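Local coordinates for protein putative glycerophosphodiester phosphodiesterase (Galdieria sulphuraria, PDB 2O55) that is a putative glycerophosphodiester phosphodiesterase, a member of a family built on the TIM-barrel fold, at residues Lys8-Gly14 with Ile37-Asp43. Sequence-based numbering, arbitrary orientation.
Sequences KIVGHRG and IPYIETD. With SO4 (sulfate ion), chain B.
Two parallel strands, 8-12 and 39-43, lie side by side with their axes 4.0 Å apart at closest approach and crossing at -32°. Register is set by V10 opposite Y39 (CA-CA 4.6 Å) and G11 opposite I40 (4.2 Å).

Two backbone hydrogen bonds fix this ladder, both made by G11: its N donates to Y39 O (2.8 Å, 176°) and its O accepts from E41 N (2.9 Å, 167°). CA-H...O contacts reinforce them, V10 CA to Y39 O at 3.5 Å and I40 CA to G11 O at 3.4 Å. G11 O also receives G14 N (3.1 Å), closing a type II turn over 11-14, with H12 and R13 at phi/psi -66/115 and 53/29. A CB on G11 would lie 2.9 Å from I37 CD1, so close approach here depends on glycine.

Apolar contacts flank the ladder. V10 (chi1 t) sets CG2 3.7 Å from Y39 CB and CG1 3.8 Å from E41 CB, while I9 CB meets P38 CD at 4.4 Å.

Charge gathers at the C-terminal ends, where TIM barrels hold their active sites. R13 NE pairs with D43 OD2 (3.5 Å) by charge alone, the oxygen lying well off the guanidinium plane; N24 hydrogen-bonds that oxygen, and E23 salt-bridges R13. R13 NH2 donates to sulfate O3 (2.9 Å), and W218 and H56 also bind the ion. H12 CD2 lies 3.1 Å from E41 OE2, while its ND1 bonds N244.

Helix 26-34 completes this beta-alpha-beta unit and packs on I37 and I40; strands 240-243 and 110-115 continue the barrel beyond 8-12 and 39-46 respectively.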
loop_
_atom_site.group_PDB
_atom_site.type_symbol
_atom_site.label_atom_id
_atom_site.label_comp_id
_atom_site.label_asym_id
_atom_site.label_seq_id
_atom_site.Cartn_x
_atom_site.Cartn_y
_atom_site.Cartn_z
ATOM N N LYS A 8 -8.853 6.187 -9.881
ATOM C CA LYS A 8 -7.432 6.463 -10.075
ATOM C C LYS A 8 -6.590 5.202 -9.846
ATOM O O LYS A 8 -6.994 4.328 -9.072
ATOM C CB LYS A 8 -6.991 7.589 -9.145
ATOM C CG LYS A 8 -7.624 8.921 -9.468
ATOM C CD LYS A 8 -7.441 9.894 -8.352
ATOM C CE LYS A 8 -8.071 11.202 -8.740
ATOM N NZ LYS A 8 -9.094 11.547 -7.695
ATOM N N ILE A 9 -5.439 5.106 -10.512
ATOM C CA ILE A 9 -4.586 3.912 -10.405
ATOM C C ILE A 9 -3.706 3.964 -9.162
ATOM O O ILE A 9 -3.055 4.972 -8.901
ATOM C CB ILE A 9 -3.616 3.739 -11.608
ATOM C CG1 ILE A 9 -4.235 4.176 -12.938
ATOM C CG2 ILE A 9 -3.097 2.326 -11.687
ATOM C CD1 ILE A 9 -5.474 3.463 -13.286
ATOM N N VAL A 10 -3.668 2.868 -8.406
ATOM C CA VAL A 10 -2.627 2.689 -7.396
ATOM C C VAL A 10 -1.671 1.597 -7.866
ATOM O O VAL A 10 -2.094 0.456 -8.084
ATOM C CB VAL A 10 -3.195 2.292 -6.035
ATOM C CG1 VAL A 10 -2.070 2.194 -5.054
ATOM C CG2 VAL A 10 -4.183 3.313 -5.564
ATOM N N GLY A 11 -0.395 1.936 -8.031
ATOM C CA GLY A 11 0.611 0.958 -8.463
ATOM C C GLY A 11 0.982 -0.021 -7.359
ATOM O O GLY A 11 1.707 0.340 -6.422
ATOM N N HIS A 12 0.487 -1.258 -7.470
ATOM C CA HIS A 12 0.706 -2.279 -6.458
ATOM C C HIS A 12 2.183 -2.664 -6.384
ATOM O O HIS A 12 2.742 -3.203 -7.334
ATOM C CB HIS A 12 -0.172 -3.514 -6.701
ATOM C CG HIS A 12 -0.366 -4.366 -5.474
ATOM N ND1 HIS A 12 -1.162 -5.495 -5.462
ATOM C CD2 HIS A 12 0.119 -4.240 -4.212
ATOM C CE1 HIS A 12 -1.147 -6.034 -4.256
ATOM N NE2 HIS A 12 -0.377 -5.292 -3.479
ATOM N N ARG A 13 2.799 -2.365 -5.241
ATOM C CA ARG A 13 4.232 -2.555 -5.014
ATOM C C ARG A 13 5.088 -1.893 -6.090
ATOM O O ARG A 13 6.201 -2.331 -6.375
ATOM C CB ARG A 13 4.552 -4.043 -4.847
ATOM C CG ARG A 13 3.799 -4.679 -3.704
ATOM C CD ARG A 13 4.216 -6.099 -3.535
ATOM N NE ARG A 13 3.143 -6.884 -2.939
ATOM C CZ ARG A 13 3.078 -8.213 -2.967
ATOM N NH1 ARG A 13 4.028 -8.892 -3.577
ATOM N NH2 ARG A 13 2.062 -8.860 -2.397
ATOM N N GLY A 14 4.550 -0.821 -6.668
ATOM C CA GLY A 14 5.159 -0.121 -7.794
ATOM C C GLY A 14 4.491 -0.481 -9.115
ATOM O O GLY A 14 3.271 -0.377 -9.269
ATOM N N ILE A 37 1.716 7.827 -13.125
ATOM C CA ILE A 37 0.657 7.130 -12.342
ATOM C C ILE A 37 0.520 7.615 -10.871
ATOM O O ILE A 37 1.448 7.518 -10.088
ATOM C CB ILE A 37 0.673 5.537 -12.462
ATOM C CG1 ILE A 37 1.599 4.903 -11.453
ATOM C CG2 ILE A 37 0.986 5.007 -13.892
ATOM C CD1 ILE A 37 0.967 3.718 -10.826
ATOM N N PRO A 38 -0.669 8.105 -10.496
ATOM C CA PRO A 38 -0.757 9.065 -9.398
ATOM C C PRO A 38 -0.437 8.538 -8.013
ATOM O O PRO A 38 -0.059 9.330 -7.154
ATOM C CB PRO A 38 -2.215 9.544 -9.463
ATOM C CG PRO A 38 -2.936 8.457 -10.098
ATOM C CD PRO A 38 -1.995 7.767 -11.041
ATOM N N TYR A 39 -0.599 7.232 -7.801
ATOM C CA TYR A 39 -0.426 6.588 -6.489
ATOM C C TYR A 39 0.394 5.326 -6.593
ATOM O O TYR A 39 0.323 4.645 -7.621
ATOM C CB TYR A 39 -1.770 6.136 -5.936
ATOM C CG TYR A 39 -2.648 7.241 -5.440
ATOM C CD1 TYR A 39 -3.664 7.755 -6.228
ATOM C CD2 TYR A 39 -2.477 7.753 -4.177
ATOM C CE1 TYR A 39 -4.481 8.770 -5.768
ATOM C CE2 TYR A 39 -3.271 8.772 -3.714
ATOM C CZ TYR A 39 -4.273 9.276 -4.506
ATOM O OH TYR A 39 -5.056 10.289 -4.012
ATOM N N ILE A 40 1.144 4.988 -5.542
ATOM C CA ILE A 40 1.627 3.616 -5.404
ATOM C C ILE A 40 1.334 3.068 -4.011
ATOM O O ILE A 40 1.188 3.823 -3.036
ATOM C CB ILE A 40 3.126 3.435 -5.736
ATOM C CG1 ILE A 40 4.009 4.223 -4.767
ATOM C CG2 ILE A 40 3.443 3.759 -7.209
ATOM C CD1 ILE A 40 4.443 3.407 -3.532
ATOM N N GLU A 41 1.242 1.744 -3.930
ATOM C CA GLU A 41 1.104 1.058 -2.666
ATOM C C GLU A 41 2.456 0.452 -2.386
ATOM O O GLU A 41 3.100 -0.030 -3.298
ATOM C CB GLU A 41 0.030 -0.026 -2.755
ATOM C CG GLU A 41 -0.286 -0.722 -1.435
ATOM C CD GLU A 41 0.738 -1.826 -1.041
ATOM O OE1 GLU A 41 0.945 -2.018 0.176
ATOM O OE2 GLU A 41 1.345 -2.508 -1.919
ATOM N N THR A 42 2.897 0.485 -1.130
ATOM C CA THR A 42 4.106 -0.240 -0.711
ATOM C C THR A 42 3.989 -0.802 0.709
ATOM O O THR A 42 3.122 -0.393 1.493
ATOM C CB THR A 42 5.390 0.599 -0.880
ATOM O OG1 THR A 42 6.527 -0.259 -0.823
ATOM C CG2 THR A 42 5.511 1.615 0.198
ATOM N N ASP A 43 4.883 -1.734 1.024
ATOM C CA ASP A 43 4.780 -2.550 2.221
ATOM C C ASP A 43 5.857 -2.203 3.247
ATOM O O ASP A 43 7.033 -2.468 3.017
ATOM C CB ASP A 43 4.905 -4.023 1.814
ATOM C CG ASP A 43 3.905 -4.428 0.706
ATOM O OD1 ASP A 43 2.671 -4.381 0.955
ATOM O OD2 ASP A 43 4.364 -4.811 -0.404
HETATM S S SO4 B . -1.243 -8.979 -1.165
HETATM O O1 SO4 B . -2.678 -9.092 -1.345
HETATM O O2 SO4 B . -0.699 -10.307 -1.356
HETATM O O3 SO4 B . -0.693 -8.152 -2.218
HETATM O O4 SO4 B . -0.869 -8.395 0.128
#